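Local structure of conserved hypothetical protein (Streptococcus pyogenes, 2EWC) at residues 68-73 / 110-115; 61-66 / 116-121. The protein is of unknown function but belongs to the highly conserved YjgF family and may be a translation initiation inhibitor. One frame throughout, in Å; residues are numbered along the deposited sequence.

Contact 1 of 2, residues 68-73 / 110-115; sequences CLFRDV and LLFQVD
Two neighbouring antiparallel strands of the central mixed sheet meet here, 63-70 at its C-terminal end and 112-119 at its N-terminal end. L69 and Q113 form the hydrogen-bonded pair. L69 N gives to Q113 O at 2.8 Å, and Q113 N returns to L69 O in the plane of that carbonyl. The same L69 O also takes a CA-H contact from F112 CA. Beyond the strand end the ladder gains one more rung, R71 N to L111 O at 3.0 Å, almost straight at 173°. Water 1 accepts from D72 N and donates to L111 O, so that carbonyl is held twice.

This is the layered alpha-beta fold of the YjgF family, with helices packed on one side of the sheet. The side chains of C68, F70, F112 and V114 lie on that helical side. F112 has CG anti to its backbone N (chi1 -179°). This swings the ring alongside F70 and sets its edge over the F70 face. The stack is edge-to-face, with planes at 66°; F112 CE1 comes within 3.6 Å of F70 CZ, toward the rim of the F70 ring. M79 of helix 76-87 touches the side chains of both F70 and F112. C68 SG lies 4.1 Å from V114 CG2.

At the loop end R71 is extended as far as CD and bends at chi3. The bend brings NE and NH2 side-on to one acceptor, L110 O, which lies in the guanidinium plane. NE lies 2.7 Å from L110 O and NH2 lies 3.0 Å from it. NE approaches almost along the C=O axis; its bond is the straighter, that of NH2 the more bent. Together they should fix the rotation of the guanidinium, and NH2 also reaches H103 O. D72 OD2 bonds to G106 N of a neighbouring subunit.

Contact 2 of 2, residues 61-66 / 116-121; sequences DAVVQM and GVAYSK
A classic beta bulge interrupts the antiparallel pairing of strands 63-70 and 112-119: V64 and Q65 both face V117. V117 O takes the N-H of V64 at 2.9 Å, in the carbonyl plane, and a weak bond from Q65 N at 3.3 Å. Beyond the bulge V117 N gives to Q65 O; before it Y119 N gives to A62 O, at the end of the 3-10 segment 61-62.

The V64 side chain reaches from the bulge to V117 and Y119. CB stands 4.1 Å from V117 O. CG1, anti to the carbonyl carbon (chi1 -58°), reaches Y119 CB at 3.8 Å. CG2 takes the crowded position between the backbone N and the carbonyl carbon. It lies 3.4 Å from V117 O and also meets V117 CB and CG1. V19 of a neighbouring subunit packs on V64.

Y26 of that same subunit touches Q65 and V117, which share one face of the sheet. V63 and A118 lie on the other face, where L53 of helix 38-54 touches both. G116 pairs there with M66, a selenomethionine. Q65 bends at chi2, its NE2 bonds to D67 OD1, and its OE1 lies 4.2 Å from V117 CG2.

Contacts 1 and 2 are successive parts of one antiparallel strand pair, 63-70 with 112-119. Their centres are about 19 Å apart, on opposite sides of the chain's centre. Contact 1 lies within the chain segment that contact 2 closes. They meet at M66: its CG lies 3.6 Å from V114 CG2 and 3.3 Å from D115 O. Both put apolar side chains under helices 38-54 and 76-87, and M66 and V114 thus continue one buried layer. Contact 1 ends near a bound glycerol, about 4 Å from the R71 side chain and hydrogen-bonded to D72 OD2. It probably came from the crystallisation liquor, but may mark a pocket.

Contact 1 of 2, residues 68-73 / 110-115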
ATOM      1  N   CYS B  68      -6.348  23.019 -23.091  1.00 31.15           N
ATOM      2  CA  CYS B  68      -6.446  22.436 -24.439  1.00 31.11           C
ATOM      3  C   CYS B  68      -7.738  21.661 -24.579  1.00 29.79           C
ATOM      4  O   CYS B  68      -8.023  20.771 -23.771  1.00 29.67           O
ATOM      5  CB  CYS B  68      -5.250  21.534 -24.720  1.00 31.91           C
ATOM      6  SG  CYS B  68      -3.663  22.275 -24.186  1.00 38.97           S
ATOM      7  N   LEU B  69      -8.543  22.013 -25.578  1.00 28.18           N
ATOM      8  CA  LEU B  69      -9.857  21.381 -25.737  1.00 27.16           C
ATOM      9  C   LEU B  69      -9.837  20.447 -26.951  1.00 25.99           C
ATOM     10  O   LEU B  69      -9.563  20.888 -28.061  1.00 25.16           O
ATOM     11  CB  LEU B  69     -10.970  22.434 -25.905  1.00 26.04           C
ATOM     12  CG  LEU B  69     -11.232  23.497 -24.817  1.00 29.12           C
ATOM     13  CD1 LEU B  69     -12.468  24.363 -25.156  1.00 28.62           C
ATOM     14  CD2 LEU B  69     -11.412  22.889 -23.453  1.00 27.10           C
ATOM     15  N   PHE B  70     -10.173  19.176 -26.747  1.00 24.82           N
ATOM     16  CA  PHE B  70     -10.101  18.188 -27.820  1.00 25.16           C
ATOM     17  C   PHE B  70     -11.476  17.574 -28.028  1.00 25.73           C
ATOM     18  O   PHE B  70     -12.171  17.245 -27.054  1.00 25.51           O
ATOM     19  CB  PHE B  70      -9.194  17.014 -27.443  1.00 24.24           C
ATOM     20  CG  PHE B  70      -7.725  17.346 -27.302  1.00 25.13           C
ATOM     21  CD1 PHE B  70      -6.831  17.052 -28.344  1.00 24.11           C
ATOM     22  CD2 PHE B  70      -7.225  17.851 -26.109  1.00 24.13           C
ATOM     23  CE1 PHE B  70      -5.484  17.327 -28.230  1.00 26.43           C
ATOM     24  CE2 PHE B  70      -5.858  18.122 -25.971  1.00 26.35           C
ATOM     25  CZ  PHE B  70      -4.984  17.872 -27.038  1.00 26.59           C
ATOM     26  N   ARG B  71     -11.848  17.346 -29.281  1.00 25.73           N
ATOM     27  CA  ARG B  71     -13.001  16.490 -29.545  1.00 26.89           C
ATOM     28  C   ARG B  71     -12.676  15.030 -29.124  1.00 26.85           C
ATOM     29  O   ARG B  71     -13.564  14.296 -28.675  1.00 26.45           O
ATOM     30  CB  ARG B  71     -13.381  16.560 -31.031  1.00 26.63           C
ATOM     31  CG  ARG B  71     -14.643  15.799 -31.405  1.00 27.73           C
ATOM     32  CD  ARG B  71     -14.969  16.007 -32.897  1.00 28.15           C
ATOM     33  NE  ARG B  71     -15.351  17.395 -33.216  1.00 28.91           N
ATOM     34  CZ  ARG B  71     -16.562  17.926 -33.041  1.00 29.33           C
ATOM     35  NH1 ARG B  71     -17.564  17.194 -32.528  1.00 27.55           N
ATOM     36  NH2 ARG B  71     -16.775  19.196 -33.411  1.00 25.76           N
ATOM     37  N   ASP B  72     -11.404  14.638 -29.286  1.00 26.55           N
ATOM     38  CA  ASP B  72     -10.875  13.318 -28.899  1.00 26.60           C
ATOM     39  C   ASP B  72      -9.607  13.557 -28.077  1.00 26.32           C
ATOM     40  O   ASP B  72      -8.547  13.801 -28.656  1.00 25.94           O
ATOM     41  CB  ASP B  72     -10.549  12.438 -30.142  1.00 26.75           C
ATOM     42  CG  ASP B  72     -10.030  11.024 -29.768  1.00 29.81           C
ATOM     43  OD1 ASP B  72      -9.882  10.719 -28.561  1.00 32.20           O
ATOM     44  OD2 ASP B  72      -9.772  10.192 -30.685  1.00 33.51           O
ATOM     45  N   VAL B  73      -9.722  13.479 -26.752  1.00 25.52           N
ATOM     46  CA  VAL B  73      -8.607  13.780 -25.856  1.00 26.16           C
ATOM     47  C   VAL B  73      -7.412  12.819 -26.040  1.00 25.97           C
ATOM     48  O   VAL B  73      -6.283  13.145 -25.678  1.00 26.09           O
ATOM     49  CB  VAL B  73      -9.075  13.838 -24.373  1.00 26.06           C
ATOM     50  CG1 VAL B  73      -9.363  12.439 -23.817  1.00 25.38           C
ATOM     51  CG2 VAL B  73      -8.061  14.594 -23.517  1.00 27.97           C
ATOM     52  N   LEU B 110     -14.411  20.550 -36.729  1.00 23.54           N
ATOM     53  CA  LEU B 110     -13.526  21.190 -35.759  1.00 23.41           C
ATOM     54  C   LEU B 110     -13.074  20.166 -34.734  1.00 23.99           C
ATOM     55  O   LEU B 110     -13.921  19.474 -34.153  1.00 25.25           O
ATOM     56  CB  LEU B 110     -14.243  22.340 -35.048  1.00 23.16           C
ATOM     57  CG  LEU B 110     -13.551  22.995 -33.840  1.00 24.62           C
ATOM     58  CD1 LEU B 110     -12.229  23.736 -34.254  1.00 23.49           C
ATOM     59  CD2 LEU B 110     -14.530  23.967 -33.170  1.00 22.97           C
ATOM     60  N   LEU B 111     -11.761  20.065 -34.507  1.00 23.34           N
ATOM     61  CA  LEU B 111     -11.199  19.042 -33.623  1.00 23.66           C
ATOM     62  C   LEU B 111     -10.505  19.555 -32.370  1.00 23.87           C
ATOM     63  O   LEU B 111     -10.257  18.785 -31.441  1.00 23.75           O
ATOM     64  CB  LEU B 111     -10.214  18.137 -34.404  1.00 23.16           C
ATOM     65  CG  LEU B 111     -10.731  17.535 -35.724  1.00 26.15           C
ATOM     66  CD1 LEU B 111      -9.603  16.933 -36.600  1.00 26.69           C
ATOM     67  CD2 LEU B 111     -11.898  16.506 -35.501  1.00 26.11           C
ATOM     68  N   PHE B 112     -10.163  20.841 -32.342  1.00 24.24           N
ATOM     69  CA  PHE B 112      -9.231  21.337 -31.337  1.00 24.68           C
ATOM     70  C   PHE B 112      -9.326  22.849 -31.142  1.00 25.41           C
ATOM     71  O   PHE B 112      -9.494  23.598 -32.110  1.00 25.61           O
ATOM     72  CB  PHE B 112      -7.807  20.943 -31.744  1.00 24.38           C
ATOM     73  CG  PHE B 112      -6.751  21.387 -30.777  1.00 23.61           C
ATOM     74  CD1 PHE B 112      -6.488  20.647 -29.621  1.00 22.08           C
ATOM     75  CD2 PHE B 112      -6.038  22.556 -31.008  1.00 23.12           C
ATOM     76  CE1 PHE B 112      -5.508  21.062 -28.706  1.00 23.77           C
ATOM     77  CE2 PHE B 112      -5.062  22.990 -30.101  1.00 22.61           C
ATOM     78  CZ  PHE B 112      -4.789  22.222 -28.949  1.00 23.21           C
ATOM     79  N   GLN B 113      -9.244  23.282 -29.886  1.00 25.69           N
ATOM     80  CA  GLN B 113      -9.145  24.699 -29.538  1.00 27.14           C
ATOM     81  C   GLN B 113      -8.153  24.795 -28.406  1.00 27.16           C
ATOM     82  O   GLN B 113      -7.937  23.812 -27.699  1.00 26.53           O
ATOM     83  CB  GLN B 113     -10.472  25.270 -29.058  1.00 26.28           C
ATOM     84  CG  GLN B 113     -11.587  25.308 -30.096  1.00 28.64           C
ATOM     85  CD  GLN B 113     -12.840  26.001 -29.558  1.00 30.43           C
ATOM     86  OE1 GLN B 113     -12.991  26.174 -28.351  1.00 32.89           O
ATOM     87  NE2 GLN B 113     -13.756  26.377 -30.458  1.00 35.19           N
ATOM     88  N   VAL B 114      -7.535  25.966 -28.246  1.00 27.32           N
ATOM     89  CA  VAL B 114      -6.675  26.195 -27.101  1.00 28.52           C
ATOM     90  C   VAL B 114      -6.898  27.611 -26.557  1.00 29.52           C
ATOM     91  O   VAL B 114      -7.258  28.509 -27.294  1.00 28.94           O
ATOM     92  CB  VAL B 114      -5.189  25.882 -27.430  1.00 29.22           C
ATOM     93  CG1 VAL B 114      -4.580  26.888 -28.468  1.00 27.45           C
ATOM     94  CG2 VAL B 114      -4.375  25.800 -26.164  1.00 30.19           C
ATOM     95  N   ASP B 115      -6.761  27.785 -25.248  1.00 30.38           N
ATOM     96  CA  ASP B 115      -6.725  29.118 -24.681  1.00 31.36           C
ATOM     97  C   ASP B 115      -5.566  29.188 -23.700  1.00 31.55           C
ATOM     98  O   ASP B 115      -4.817  28.221 -23.553  1.00 32.46           O
ATOM     99  CB  ASP B 115      -8.085  29.493 -24.064  1.00 31.69           C
ATOM    100  CG  ASP B 115      -8.284  28.950 -22.650  1.00 35.45           C
ATOM    101  OD1 ASP B 115      -9.173  29.482 -21.931  1.00 39.19           O
ATOM    102  OD2 ASP B 115      -7.565  28.011 -22.231  1.00 38.81           O
TER
HETATM  103  O   HOH W   1      -9.619  15.857 -31.170  1.00 26.72           O

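Contact 2 of 2, residues 61-66 / 116-121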
ATOM      1  N   ASP B  61       7.096  31.991 -25.226  1.00 29.27           N
ATOM      2  CA  ASP B  61       7.910  31.988 -24.005  1.00 29.63           C
ATOM      3  C   ASP B  61       7.173  32.725 -22.852  1.00 29.07           C
ATOM      4  O   ASP B  61       7.473  32.481 -21.690  1.00 29.53           O
ATOM      5  CB  ASP B  61       9.283  32.645 -24.227  1.00 30.68           C
ATOM      6  CG  ASP B  61      10.374  31.680 -24.794  1.00 34.68           C
ATOM      7  OD1 ASP B  61      10.091  30.560 -25.321  1.00 37.78           O
ATOM      8  OD2 ASP B  61      11.558  32.093 -24.730  1.00 38.88           O
ATOM      9  N   ALA B  62       6.232  33.621 -23.171  1.00 27.44           N
ATOM     10  CA  ALA B  62       5.461  34.327 -22.130  1.00 27.12           C
ATOM     11  C   ALA B  62       4.264  33.536 -21.638  1.00 27.09           C
ATOM     12  O   ALA B  62       3.642  33.920 -20.656  1.00 27.71           O
ATOM     13  CB  ALA B  62       5.007  35.683 -22.624  1.00 26.76           C
ATOM     14  N   VAL B  63       3.930  32.427 -22.295  1.00 26.93           N
ATOM     15  CA  VAL B  63       2.715  31.712 -21.902  1.00 26.72           C
ATOM     16  C   VAL B  63       2.911  30.876 -20.633  1.00 27.28           C
ATOM     17  O   VAL B  63       3.806  30.039 -20.566  1.00 27.15           O
ATOM     18  CB  VAL B  63       2.151  30.863 -23.046  1.00 27.19           C
ATOM     19  CG1 VAL B  63       0.849  30.140 -22.584  1.00 25.89           C
ATOM     20  CG2 VAL B  63       1.843  31.753 -24.234  1.00 24.44           C
ATOM     21  N   VAL B  64       2.072  31.128 -19.628  1.00 27.13           N
ATOM     22  CA  VAL B  64       2.202  30.481 -18.325  1.00 26.78           C
ATOM     23  C   VAL B  64       1.229  29.321 -18.116  1.00 27.08           C
ATOM     24  O   VAL B  64       1.540  28.381 -17.369  1.00 26.92           O
ATOM     25  CB  VAL B  64       2.132  31.496 -17.122  1.00 26.66           C
ATOM     26  CG1 VAL B  64       3.231  32.562 -17.240  1.00 27.41           C
ATOM     27  CG2 VAL B  64       0.757  32.163 -16.987  1.00 27.99           C
ATOM     28  N   GLN B  65       0.080  29.362 -18.784  1.00 26.70           N
ATOM     29  CA  GLN B  65      -0.964  28.345 -18.568  1.00 28.01           C
ATOM     30  C   GLN B  65      -1.803  28.203 -19.824  1.00 28.06           C
ATOM     31  O   GLN B  65      -2.066  29.187 -20.497  1.00 28.04           O
ATOM     32  CB  GLN B  65      -1.854  28.685 -17.344  1.00 27.37           C
ATOM     33  CG  GLN B  65      -2.659  27.497 -16.810  1.00 29.24           C
ATOM     34  CD  GLN B  65      -3.964  27.286 -17.574  1.00 32.85           C
ATOM     35  OE1 GLN B  65      -4.486  28.222 -18.175  1.00 34.55           O
ATOM     36  NE2 GLN B  65      -4.497  26.050 -17.553  1.00 33.40           N
HETATM   37  N   MSE B  66      -2.210  26.975 -20.134  1.00 29.31           N
HETATM   38  CA  MSE B  66      -2.917  26.678 -21.382  1.00 29.84           C
HETATM   39  C   MSE B  66      -3.977  25.644 -21.084  1.00 30.85           C
HETATM   40  O   MSE B  66      -3.689  24.654 -20.434  1.00 31.24           O
HETATM   41  CB  MSE B  66      -1.933  26.079 -22.382  1.00 30.45           C
HETATM   42  CG  MSE B  66      -1.915  26.729 -23.752  1.00 33.13           C
HETATM   43 SE   MSE B  66      -0.482  26.300 -24.792  1.00 26.88          SE
HETATM   44  CE  MSE B  66      -0.241  24.593 -24.403  1.00 29.68           C
ATOM     45  N   GLY B 116      -5.388  30.317 -23.028  1.00 31.99           N
ATOM     46  CA  GLY B 116      -4.309  30.414 -22.054  1.00 30.71           C
ATOM     47  C   GLY B 116      -4.181  31.759 -21.384  1.00 30.61           C
ATOM     48  O   GLY B 116      -4.930  32.702 -21.687  1.00 30.19           O
ATOM     49  N   VAL B 117      -3.219  31.817 -20.463  1.00 29.68           N
ATOM     50  CA  VAL B 117      -2.804  33.028 -19.795  1.00 29.40           C
ATOM     51  C   VAL B 117      -1.318  33.260 -20.162  1.00 29.24           C
ATOM     52  O   VAL B 117      -0.535  32.323 -20.171  1.00 29.02           O
ATOM     53  CB  VAL B 117      -2.964  32.891 -18.240  1.00 29.54           C
ATOM     54  CG1 VAL B 117      -2.687  34.211 -17.553  1.00 28.06           C
ATOM     55  CG2 VAL B 117      -4.379  32.374 -17.856  1.00 28.47           C
ATOM     56  N   ALA B 118      -0.950  34.495 -20.472  1.00 29.44           N
ATOM     57  CA  ALA B 118       0.462  34.881 -20.636  1.00 30.10           C
ATOM     58  C   ALA B 118       0.879  35.951 -19.601  1.00 30.86           C
ATOM     59  O   ALA B 118       0.024  36.573 -18.966  1.00 30.87           O
ATOM     60  CB  ALA B 118       0.720  35.369 -22.059  1.00 28.95           C
ATOM     61  N   TYR B 119       2.186  36.177 -19.442  1.00 31.33           N
ATOM     62  CA  TYR B 119       2.659  37.110 -18.435  1.00 32.02           C
ATOM     63  C   TYR B 119       3.821  37.938 -18.951  1.00 33.37           C
ATOM     64  O   TYR B 119       4.675  37.438 -19.694  1.00 33.10           O
ATOM     65  CB  TYR B 119       3.099  36.342 -17.197  1.00 31.88           C
ATOM     66  CG  TYR B 119       3.792  37.161 -16.111  1.00 32.37           C
ATOM     67  CD1 TYR B 119       3.046  37.867 -15.168  1.00 31.78           C
ATOM     68  CD2 TYR B 119       5.184  37.191 -16.003  1.00 32.64           C
ATOM     69  CE1 TYR B 119       3.647  38.588 -14.152  1.00 30.99           C
ATOM     70  CE2 TYR B 119       5.816  37.927 -14.969  1.00 33.14           C
ATOM     71  CZ  TYR B 119       5.018  38.621 -14.049  1.00 31.98           C
ATOM     72  OH  TYR B 119       5.572  39.354 -13.025  1.00 32.16           O
ATOM     73  N   SER B 120       3.853  39.197 -18.525  1.00 34.36           N
ATOM     74  CA  SER B 120       4.944  40.097 -18.827  1.00 36.25           C
ATOM     75  C   SER B 120       4.962  41.238 -17.803  1.00 37.60           C
ATOM     76  O   SER B 120       4.071  42.091 -17.789  1.00 37.72           O
ATOM     77  CB  SER B 120       4.813  40.647 -20.242  1.00 35.38           C
ATOM     78  OG  SER B 120       5.985  41.350 -20.585  1.00 36.11           O
ATOM     79  N   LYS B 121       5.979  41.232 -16.953  1.00 39.20           N
ATOM     80  CA  LYS B 121       6.116  42.215 -15.867  1.00 41.70           C
ATOM     81  C   LYS B 121       6.363  43.649 -16.362  1.00 42.70           C
ATOM     82  O   LYS B 121       7.295  43.888 -17.129  1.00 42.27           O
ATOM     83  CB  LYS B 121       7.228  41.767 -14.894  1.00 41.96           C
ATOM     84  CG  LYS B 121       7.664  42.784 -13.821  1.00 42.97           C
ATOM     85  CD  LYS B 121       6.543  43.120 -12.855  1.00 44.92           C
ATOM     86  CE  LYS B 121       6.999  44.113 -11.784  1.00 46.03           C
ATOM     87  NZ  LYS B 121       7.702  43.433 -10.666  1.00 47.87           N
TER